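Local coordinates for putative fumarylacetoacetate hydrolase family protein (Yersinia pestis, PDB 3S52) that is of unknown function but belongs to the fumarylacetoacetate hydrolase family, at residues L54-I57 with R58-V61; A112-K116 with A117-W121; L152-G156 with E157-Q161; K208-N212 with G213-N217. One frame throughout, in Å; residues are numbered along the deposited sequence.

Each contact lies within one unbroken piece of chain, so the four follow in series and none nests in or crosses another. Interaction 1 turns the chain where strand 54-56 runs out. Interaction 2 ends helix 108-117, about 28 Å from interaction 1 between centres, and lies at the second subunit. Interactions 3 and 4 are the reversals of two beta hairpins, 149-163 and 206-219, whose inner strands pair in one four-stranded antiparallel sheet; T153 O lies 2.8 Å from K208 N, a probable hydrogen bond, and L152 packs on I209. Interaction 1 reaches that sheet too: I57 CD1 meets I209 CD1 at 3.8 Å, and R58 packs on V216.

Interaction 1 (L54-I57 with R58-V61); sequences LCDI and RQPV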
loop_
_atom_site.group_PDB
_atom_site.type_symbol
_atom_site.label_atom_id
_atom_site.label_comp_id
_atom_site.label_asym_id
_atom_site.label_seq_id
_atom_site.Cartn_x
_atom_site.Cartn_y
_atom_site.Cartn_z
ATOM N N LEU A 54 5.656 4.244 -8.337
ATOM C CA LEU A 54 6.000 3.815 -9.682
ATOM C C LEU A 54 6.596 4.918 -10.549
ATOM O O LEU A 54 6.123 6.046 -10.534
ATOM C CB LEU A 54 4.766 3.234 -10.375
ATOM C CG LEU A 54 4.399 1.813 -9.948
ATOM C CD1 LEU A 54 2.917 1.527 -10.208
ATOM C CD2 LEU A 54 5.289 0.797 -10.649
ATOM N N CYS A 55 7.629 4.569 -11.316
ATOM C CA CYS A 55 8.232 5.486 -12.280
ATOM C C CYS A 55 8.946 4.722 -13.393
ATOM O O CYS A 55 9.156 3.507 -13.293
ATOM C CB CYS A 55 9.174 6.484 -11.595
ATOM S SG CYS A 55 10.454 5.729 -10.585
ATOM N N ASP A 56 9.286 5.428 -14.464
ATOM C CA ASP A 56 9.913 4.805 -15.628
ATOM C C ASP A 56 11.414 4.597 -15.330
ATOM O O ASP A 56 12.177 5.549 -15.188
ATOM C CB ASP A 56 9.712 5.731 -16.827
ATOM C CG ASP A 56 10.348 5.207 -18.109
ATOM O OD1 ASP A 56 11.095 4.204 -18.072
ATOM O OD2 ASP A 56 10.103 5.824 -19.164
ATOM N N ILE A 57 11.840 3.342 -15.258
ATOM C CA ILE A 57 13.235 3.040 -14.953
ATOM C C ILE A 57 14.199 3.624 -15.992
ATOM O O ILE A 57 15.362 3.879 -15.697
ATOM C CB ILE A 57 13.459 1.519 -14.775
ATOM C CG1 ILE A 57 14.669 1.248 -13.868
ATOM C CG2 ILE A 57 13.546 0.799 -16.128
ATOM C CD1 ILE A 57 14.634 -0.148 -13.241
ATOM N N ARG A 58 13.723 3.851 -17.210
ATOM C CA ARG A 58 14.620 4.320 -18.265
ATOM C C ARG A 58 15.031 5.773 -18.059
ATOM O O ARG A 58 16.002 6.229 -18.642
ATOM C CB ARG A 58 13.974 4.155 -19.637
ATOM C CG ARG A 58 13.549 2.723 -19.924
ATOM C CD ARG A 58 12.793 2.617 -21.231
ATOM N NE ARG A 58 13.685 2.526 -22.385
ATOM C CZ ARG A 58 13.269 2.250 -23.620
ATOM N NH1 ARG A 58 11.978 2.038 -23.859
ATOM N NH2 ARG A 58 14.140 2.184 -24.617
ATOM N N GLN A 59 14.275 6.497 -17.243
ATOM C CA GLN A 59 14.608 7.875 -16.912
ATOM C C GLN A 59 15.517 7.888 -15.688
ATOM O O GLN A 59 15.499 6.938 -14.889
ATOM C CB GLN A 59 13.333 8.669 -16.606
ATOM C CG GLN A 59 12.417 8.854 -17.795
ATOM C CD GLN A 59 13.062 9.698 -18.874
ATOM O OE1 GLN A 59 13.299 10.900 -18.689
ATOM N NE2 GLN A 59 13.365 9.075 -20.001
ATOM N N PRO A 60 16.291 8.970 -15.507
ATOM C CA PRO A 60 17.098 9.036 -14.282
ATOM C C PRO A 60 16.252 8.750 -13.050
ATOM O O PRO A 60 15.119 9.213 -12.936
ATOM C CB PRO A 60 17.604 10.485 -14.266
ATOM C CG PRO A 60 17.605 10.890 -15.717
ATOM C CD PRO A 60 16.430 10.181 -16.338
ATOM N N VAL A 61 16.820 7.978 -12.134
ATOM C CA VAL A 61 16.100 7.475 -10.976
ATOM C C VAL A 61 16.437 8.297 -9.738
ATOM O O VAL A 61 17.562 8.284 -9.261
ATOM C CB VAL A 61 16.454 5.992 -10.725
ATOM C CG1 VAL A 61 15.804 5.476 -9.443
ATOM C CG2 VAL A 61 16.047 5.139 -11.943
HETATM O O HOH W 1 12.735 7.454 -13.199
#
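D56 grips the turn that follows it through both its side chain and its backbone. Its carboxylate oxygen OD1 accepts the N-H of R58 at 2.8 Å (153° at the hydrogen), the donor standing above the carboxylate plane, and its carbonyl oxygen accepts Q59 N at 3.1 Å. With CG anti to the backbone N (chi1 179°), the carboxylate reaches forward over the chain. OD1 then also touches the side of R58, 3.3 Å from its CB, while the guanidinium runs on outward and leaves the two charges apart. The backbone bond closes a type I beta turn from D56 to Q59, and the side-chain bond makes an Asx turn over its first half; together they bend the chain away as strand 54-56 ends. A water sits 2.8 Å from D56 O and 3.0 Å from P60 O, placed to bridge them, though other acceptors compete for its protons. Farther out, Q59 CG passes D56 OD2 at 4.1 Å, with amide and carboxylate planes 50° apart. On the buried side V61 CG2 lies 4.0 Å from I57 O. I57 and V61 both pack on P132 of strand 131-138, and T218 OG1 bonds to Q59 O.

Interaction 2 (A112-K116 with A117-W121); sequences AGFKK and AGQPW
F114 meets the chain that leaves its helix with both backbone and ring. Its carbonyl oxygen accepts Q119 N at 2.8 Å in a nearly straight bond (174°), while A117 N still keeps the helical bond to G113 O at 3.0 Å. The packing is tight around the phenyl ring: P120 O lies over one face, 3.5 Å from F114 CG, and Q119 brings its amide oxygen OE1 to 3.5 Å from F114 CD1, the ring and amide planes only 26° apart. Helix 122-125 adds K123 and A124 to the buried surroundings of F114. The lysine side is looser. K115, extended beyond CG, runs past the indole of W121 and touches it mainly with methylene groups, CE at 3.7 Å from CZ2; K116 extends into an exposed region. W121 also faces the second subunit, where NE1 makes a weak hydrogen bond to G118 O of that chain and the indole packs on its P120. G118, with phi 62°, reverses the chain and sends its N-H weakly back to K115 O, 3.3 Å away. This bond, inside the longer one from Q119 N to F114 O, completes the Schellman motif that ends helix 108-117.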
loop_
_atom_site.group_PDB
_atom_site.type_symbol
_atom_site.label_atom_id
_atom_site.label_comp_id
_atom_site.label_asym_id
_atom_site.label_seq_id
_atom_site.Cartn_x
_atom_site.Cartn_y
_atom_site.Cartn_z
ATOM N N ALA A 112 15.025 -1.973 8.710
ATOM C CA ALA A 112 15.556 -2.743 9.836
ATOM C C ALA A 112 14.954 -2.277 11.166
ATOM O O ALA A 112 14.625 -3.089 12.024
ATOM C CB ALA A 112 17.053 -2.679 9.868
ATOM N N GLY A 113 14.791 -0.973 11.335
ATOM C CA GLY A 113 14.163 -0.460 12.545
ATOM C C GLY A 113 12.701 -0.878 12.663
ATOM O O GLY A 113 12.246 -1.261 13.740
ATOM N N PHE A 114 11.959 -0.793 11.555
ATOM C CA PHE A 114 10.557 -1.213 11.523
ATOM C C PHE A 114 10.403 -2.678 11.943
ATOM O O PHE A 114 9.521 -3.007 12.739
ATOM C CB PHE A 114 9.913 -0.941 10.134
ATOM C CG PHE A 114 9.888 0.513 9.769
ATOM C CD1 PHE A 114 9.861 1.475 10.767
ATOM C CD2 PHE A 114 9.952 0.926 8.447
ATOM C CE1 PHE A 114 9.860 2.819 10.456
ATOM C CE2 PHE A 114 9.958 2.274 8.128
ATOM C CZ PHE A 114 9.914 3.222 9.138
ATOM N N LYS A 115 11.270 -3.547 11.422
ATOM C CA LYS A 115 11.243 -4.971 11.774
ATOM C C LYS A 115 11.437 -5.204 13.271
ATOM O O LYS A 115 10.700 -5.970 13.890
ATOM C CB LYS A 115 12.306 -5.766 11.004
ATOM C CG LYS A 115 12.057 -5.921 9.511
ATOM C CD LYS A 115 13.094 -6.877 8.927
ATOM C CE LYS A 115 13.130 -6.818 7.417
ATOM N NZ LYS A 115 14.255 -7.641 6.881
ATOM N N LYS A 116 12.428 -4.541 13.857
ATOM C CA LYS A 116 12.697 -4.720 15.277
ATOM C C LYS A 116 11.578 -4.164 16.157
ATOM O O LYS A 116 11.363 -4.638 17.269
ATOM C CB LYS A 116 14.039 -4.098 15.647
ATOM C CG LYS A 116 15.206 -4.723 14.917
ATOM C CD LYS A 116 16.519 -4.124 15.369
ATOM C CE LYS A 116 17.671 -4.620 14.519
ATOM N NZ LYS A 116 18.975 -4.376 15.194
ATOM N N ALA A 117 10.860 -3.166 15.655
ATOM C CA ALA A 117 9.801 -2.524 16.435
ATOM C C ALA A 117 8.433 -3.122 16.125
ATOM O O ALA A 117 7.435 -2.738 16.723
ATOM C CB ALA A 117 9.775 -1.018 16.155
ATOM N N GLY A 118 8.380 -4.043 15.173
ATOM C CA GLY A 118 7.108 -4.582 14.720
ATOM C C GLY A 118 6.215 -3.503 14.118
ATOM O O GLY A 118 5.025 -3.463 14.389
ATOM N N GLN A 119 6.787 -2.647 13.273
ATOM C CA GLN A 119 6.060 -1.508 12.696
ATOM C C GLN A 119 5.853 -1.730 11.195
ATOM O O GLN A 119 6.529 -2.559 10.605
ATOM C CB GLN A 119 6.835 -0.215 12.925
ATOM C CG GLN A 119 6.757 0.329 14.361
ATOM C CD GLN A 119 7.397 1.707 14.503
ATOM O OE1 GLN A 119 7.802 2.322 13.517
ATOM N NE2 GLN A 119 7.483 2.200 15.733
ATOM N N PRO A 120 4.873 -1.045 10.592
ATOM C CA PRO A 120 4.602 -1.241 9.163
ATOM C C PRO A 120 5.775 -0.762 8.309
ATOM O O PRO A 120 6.571 0.068 8.748
ATOM C CB PRO A 120 3.353 -0.387 8.918
ATOM C CG PRO A 120 3.333 0.588 10.033
ATOM C CD PRO A 120 3.907 -0.122 11.211
ATOM N N TRP A 121 5.899 -1.305 7.104
ATOM C CA TRP A 121 7.090 -1.054 6.305
ATOM C C TRP A 121 6.957 0.107 5.319
ATOM O O TRP A 121 7.936 0.457 4.654
ATOM C CB TRP A 121 7.462 -2.308 5.518
ATOM C CG TRP A 121 7.984 -3.466 6.304
ATOM C CD1 TRP A 121 8.042 -3.602 7.673
ATOM C CD2 TRP A 121 8.529 -4.668 5.753
ATOM N NE1 TRP A 121 8.601 -4.822 7.992
ATOM C CE2 TRP A 121 8.900 -5.494 6.834
ATOM C CE3 TRP A 121 8.716 -5.135 4.442
ATOM C CZ2 TRP A 121 9.463 -6.758 6.645
ATOM C CZ3 TRP A 121 9.280 -6.389 4.253
ATOM C CH2 TRP A 121 9.637 -7.190 5.350
#

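Interaction 3 (L152-G156 with E157-Q161); sequences LTING and EIRQQ
I154 and E157 close a two-residue beta hairpin through a type I' turn, with N155 and G156 at the corner, both at positive phi. I154 N bonds to E157 O at 2.9 Å, and E157 N returns to I154 O at 3.0 Å from well above the carbonyl plane. N155 is held from outside the hairpin: OD1 accepts M206 N and ND2 reaches D205. One step from the turn T153 faces I158 in a non-hydrogen-bonded pair, its OG1 4.1 Å from I158 CG1. Next comes a classic beta bulge: R159 and Q160 both stand opposite L152, whose carbonyl oxygen takes two donors, R159 N at 2.8 Å and Q160 N at 3.3 Å. The hairpin forms one side of a four-stranded antiparallel sheet, where strand 149-154 pairs onward with strand 206-211. At the bulge R159 bends twice, at chi2 (-77°) and chi3 (-71°), and so folds over I154. Its CG lies 3.8 Å from I154 CB, and I154 CD1 sits 4.0 Å above the centre of one guanidinium face; NH2 is bonded to P200 O. Q160 sends OE1 to I74 N and H72 ND1 on strand 70-80, and the same oxygen passes 4.0 Å from L152 CD2.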
loop_
_atom_site.group_PDB
_atom_site.type_symbol
_atom_site.label_atom_id
_atom_site.label_comp_id
_atom_site.label_asym_id
_atom_site.label_seq_id
_atom_site.Cartn_x
_atom_site.Cartn_y
_atom_site.Cartn_z
ATOM N N LEU A 152 21.833 -7.066 -12.486
ATOM C CA LEU A 152 21.952 -5.647 -12.231
ATOM C C LEU A 152 23.421 -5.390 -12.133
ATOM O O LEU A 152 24.097 -6.031 -11.341
ATOM C CB LEU A 152 21.292 -5.271 -10.907
ATOM C CG LEU A 152 21.555 -3.838 -10.438
ATOM C CD1 LEU A 152 21.017 -2.846 -11.478
ATOM C CD2 LEU A 152 20.925 -3.582 -9.079
ATOM N N THR A 153 23.904 -4.481 -12.972
ATOM C CA THR A 153 25.294 -4.064 -12.986
ATOM C C THR A 153 25.307 -2.602 -12.567
ATOM O O THR A 153 24.534 -1.801 -13.084
ATOM C CB THR A 153 25.889 -4.195 -14.406
ATOM O OG1 THR A 153 25.917 -5.576 -14.787
ATOM C CG2 THR A 153 27.283 -3.656 -14.465
ATOM N N ILE A 154 26.150 -2.265 -11.599
ATOM C CA ILE A 154 26.284 -0.888 -11.158
ATOM C C ILE A 154 27.735 -0.450 -11.311
ATOM O O ILE A 154 28.645 -1.089 -10.768
ATOM C CB ILE A 154 25.808 -0.718 -9.707
ATOM C CG1 ILE A 154 24.297 -0.941 -9.622
ATOM C CG2 ILE A 154 26.122 0.671 -9.190
ATOM C CD1 ILE A 154 23.740 -0.723 -8.237
ATOM N N ASN A 155 27.932 0.622 -12.072
ATOM C CA ASN A 155 29.260 1.136 -12.404
ATOM C C ASN A 155 30.160 0.026 -12.925
ATOM O O ASN A 155 31.304 -0.117 -12.496
ATOM C CB ASN A 155 29.911 1.848 -11.202
ATOM C CG ASN A 155 29.032 2.940 -10.615
ATOM O OD1 ASN A 155 28.305 3.640 -11.333
ATOM N ND2 ASN A 155 29.105 3.104 -9.298
ATOM N N GLY A 156 29.631 -0.772 -13.848
ATOM C CA GLY A 156 30.413 -1.813 -14.499
ATOM C C GLY A 156 30.657 -3.072 -13.685
ATOM O O GLY A 156 31.321 -3.995 -14.157
ATOM N N GLU A 157 30.120 -3.123 -12.467
ATOM C CA GLU A 157 30.316 -4.274 -11.588
ATOM C C GLU A 157 29.002 -5.013 -11.333
ATOM O O GLU A 157 28.000 -4.404 -10.951
ATOM C CB GLU A 157 30.888 -3.813 -10.248
ATOM C CG GLU A 157 30.994 -4.931 -9.231
ATOM C CD GLU A 157 31.218 -4.428 -7.813
ATOM O OE1 GLU A 157 31.639 -3.266 -7.642
ATOM O OE2 GLU A 157 30.964 -5.203 -6.866
ATOM N N ILE A 158 28.998 -6.323 -11.521
ATOM C CA ILE A 158 27.771 -7.084 -11.302
ATOM C C ILE A 158 27.419 -7.059 -9.829
ATOM O O ILE A 158 28.243 -7.377 -8.984
ATOM C CB ILE A 158 27.937 -8.541 -11.688
ATOM C CG1 ILE A 158 28.039 -8.666 -13.202
ATOM C CG2 ILE A 158 26.763 -9.371 -11.137
ATOM C CD1 ILE A 158 28.469 -10.033 -13.653
ATOM N N ARG A 159 26.182 -6.693 -9.537
ATOM C CA ARG A 159 25.686 -6.545 -8.167
ATOM C C ARG A 159 24.697 -7.657 -7.817
ATOM O O ARG A 159 24.779 -8.268 -6.746
ATOM C CB ARG A 159 25.108 -5.147 -7.946
ATOM C CG ARG A 159 26.193 -4.077 -8.075
ATOM C CD ARG A 159 27.041 -4.030 -6.823
ATOM N NE ARG A 159 26.238 -3.461 -5.752
ATOM C CZ ARG A 159 26.236 -2.174 -5.413
ATOM N NH1 ARG A 159 27.039 -1.309 -6.041
ATOM N NH2 ARG A 159 25.438 -1.759 -4.434
ATOM N N GLN A 160 23.687 -7.822 -8.660
ATOM C CA GLN A 160 22.813 -8.982 -8.554
ATOM C C GLN A 160 22.750 -9.725 -9.884
ATOM O O GLN A 160 22.760 -9.105 -10.952
ATOM C CB GLN A 160 21.420 -8.556 -8.109
ATOM C CG GLN A 160 21.409 -7.715 -6.838
ATOM C CD GLN A 160 20.004 -7.424 -6.376
ATOM O OE1 GLN A 160 19.484 -6.331 -6.588
ATOM N NE2 GLN A 160 19.372 -8.410 -5.754
ATOM N N GLN A 161 22.790 -11.051 -9.818
ATOM C CA GLN A 161 22.538 -11.885 -10.993
ATOM C C GLN A 161 21.814 -13.132 -10.526
ATOM O O GLN A 161 22.385 -13.922 -9.778
ATOM C CB GLN A 161 23.873 -12.247 -11.680
ATOM C CG GLN A 161 23.727 -13.063 -12.982
ATOM C CD GLN A 161 25.041 -13.200 -13.758
ATOM O OE1 GLN A 161 25.744 -12.214 -13.989
ATOM N NE2 GLN A 161 25.377 -14.430 -14.156
HETATM O O HOH W 2 31.054 -7.401 -13.768
#

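Interaction 4 (K208-N212 with G213-N217); sequences KIMLN and GKTVN. With SO4 (sulfate ion), chain F.
L211 and K214 exchange backbone hydrogen bonds across the type II' turn of a two-residue beta hairpin, the pairing of strands 206-211 and 214-219. N212 takes the first corner position with positive phi, and its OD1 is bonded outward to D149 N; G213 fills the second.

From this corner the side chain of K214 curls round a sulfate ion, probably from the crystallisation liquor. CB lies between two oxygens, 3.5 Å from L211 O and equally far from sulfate O3. CG comes to 3.3 Å from O3, and CD and CE pass round the same oxygen a little farther off. Bends at chi3 (69°) and chi4 (56°) bring the chain back, and NZ ends 2.7 Å from O3 in a hydrogen bond that opposite charges would strengthen. T215 N holds a second oxygen, O4, at 3.2 Å, and W10 NE1 supplies another donor; K214 also makes a cation-pi contact with the W10 side chain.

Beyond the turn, I209 and V216 form a hydrogen-bonded pair with two nearly straight bonds, and on their buried face I209 CB meets V216 CG2 at 3.6 Å. The other face carries selenomethionine M210 alongside T215, its SE 3.5 Å from T215 OG1. Farther along this face K208 lies beside N217, pointing the same way; it bends at its last two torsions and places NZ in the plane of the amide carbonyl, 2.7 Å from N217 OD1.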
loop_
_atom_site.group_PDB
_atom_site.type_symbol
_atom_site.label_atom_id
_atom_site.label_comp_id
_atom_site.label_asym_id
_atom_site.label_seq_id
_atom_site.Cartn_x
_atom_site.Cartn_y
_atom_site.Cartn_z
ATOM N N LYS A 208 23.016 -0.776 -15.239
ATOM C CA LYS A 208 22.615 -1.541 -16.420
ATOM C C LYS A 208 21.786 -2.708 -15.928
ATOM O O LYS A 208 22.250 -3.493 -15.098
ATOM C CB LYS A 208 23.822 -2.054 -17.204
ATOM C CG LYS A 208 23.429 -2.992 -18.335
ATOM C CD LYS A 208 24.640 -3.583 -19.033
ATOM C CE LYS A 208 25.651 -2.508 -19.374
ATOM N NZ LYS A 208 25.037 -1.384 -20.135
ATOM N N ILE A 209 20.556 -2.812 -16.417
ATOM C CA ILE A 209 19.651 -3.829 -15.914
ATOM C C ILE A 209 19.271 -4.751 -17.045
ATOM O O ILE A 209 18.947 -4.296 -18.134
ATOM C CB ILE A 209 18.365 -3.228 -15.337
ATOM C CG1 ILE A 209 18.672 -2.280 -14.178
ATOM C CG2 ILE A 209 17.415 -4.335 -14.880
ATOM C CD1 ILE A 209 18.127 -0.894 -14.391
HETATM N N MSE A 210 19.293 -6.049 -16.791
HETATM C CA MSE A 210 18.941 -6.987 -17.845
HETATM C C MSE A 210 17.898 -7.998 -17.418
HETATM O O MSE A 210 17.930 -8.506 -16.293
HETATM C CB MSE A 210 20.172 -7.686 -18.379
HETATM C CG MSE A 210 20.862 -6.894 -19.470
HETATM SE SE MSE A 210 22.473 -7.792 -20.060
HETATM C CE MSE A 210 23.688 -6.982 -18.780
ATOM N N LEU A 211 16.958 -8.247 -18.321
ATOM C CA LEU A 211 15.900 -9.224 -18.100
ATOM C C LEU A 211 16.012 -10.153 -19.290
ATOM O O LEU A 211 15.772 -9.745 -20.435
ATOM C CB LEU A 211 14.528 -8.551 -18.066
ATOM C CG LEU A 211 13.317 -9.473 -17.898
ATOM C CD1 LEU A 211 13.391 -10.227 -16.575
ATOM C CD2 LEU A 211 12.016 -8.675 -17.982
ATOM N N ASN A 212 16.400 -11.388 -19.010
ATOM C CA ASN A 212 16.871 -12.284 -20.042
ATOM C C ASN A 212 17.843 -11.526 -20.929
ATOM O O ASN A 212 18.744 -10.864 -20.422
ATOM C CB ASN A 212 15.703 -12.867 -20.814
ATOM C CG ASN A 212 14.894 -13.829 -19.962
ATOM O OD1 ASN A 212 15.451 -14.543 -19.118
ATOM N ND2 ASN A 212 13.583 -13.846 -20.166
ATOM N N GLY A 213 17.648 -11.593 -22.239
ATOM C CA GLY A 213 18.571 -10.941 -23.149
ATOM C C GLY A 213 18.283 -9.471 -23.435
ATOM O O GLY A 213 18.752 -8.932 -24.444
ATOM N N LYS A 214 17.522 -8.809 -22.566
ATOM C CA LYS A 214 17.075 -7.461 -22.895
ATOM C C LYS A 214 17.537 -6.455 -21.859
ATOM O O LYS A 214 17.463 -6.718 -20.661
ATOM C CB LYS A 214 15.561 -7.433 -23.070
ATOM C CG LYS A 214 15.091 -8.413 -24.131
ATOM C CD LYS A 214 13.587 -8.430 -24.246
ATOM C CE LYS A 214 13.076 -7.128 -24.831
ATOM N NZ LYS A 214 13.687 -6.837 -26.145
ATOM N N THR A 215 17.994 -5.298 -22.331
ATOM C CA THR A 215 18.709 -4.346 -21.481
ATOM C C THR A 215 18.048 -2.969 -21.330
ATOM O O THR A 215 17.535 -2.411 -22.297
ATOM C CB THR A 215 20.134 -4.150 -22.023
ATOM O OG1 THR A 215 20.797 -5.417 -22.049
ATOM C CG2 THR A 215 20.921 -3.184 -21.159
ATOM N N VAL A 216 18.053 -2.434 -20.109
ATOM C CA VAL A 216 17.741 -1.022 -19.883
ATOM C C VAL A 216 18.881 -0.394 -19.095
ATOM O O VAL A 216 19.479 -1.039 -18.228
ATOM C CB VAL A 216 16.430 -0.808 -19.078
ATOM C CG1 VAL A 216 15.195 -0.996 -19.951
ATOM C CG2 VAL A 216 16.381 -1.726 -17.876
ATOM N N ASN A 217 19.169 0.869 -19.393
ATOM C CA ASN A 217 20.217 1.613 -18.714
ATOM C C ASN A 217 19.696 2.894 -18.095
ATOM O O ASN A 217 18.810 3.559 -18.638
ATOM C CB ASN A 217 21.337 1.966 -19.679
ATOM C CG ASN A 217 21.925 0.762 -20.329
ATOM O OD1 ASN A 217 22.855 0.154 -19.807
ATOM N ND2 ASN A 217 21.382 0.394 -21.484
HETATM S S SO4 F . 16.862 -4.738 -26.192
HETATM O O1 SO4 F . 18.302 -4.939 -26.345
HETATM O O2 SO4 F . 16.338 -3.963 -27.314
HETATM O O3 SO4 F . 16.219 -6.050 -26.163
HETATM O O4 SO4 F . 16.609 -4.000 -24.958
#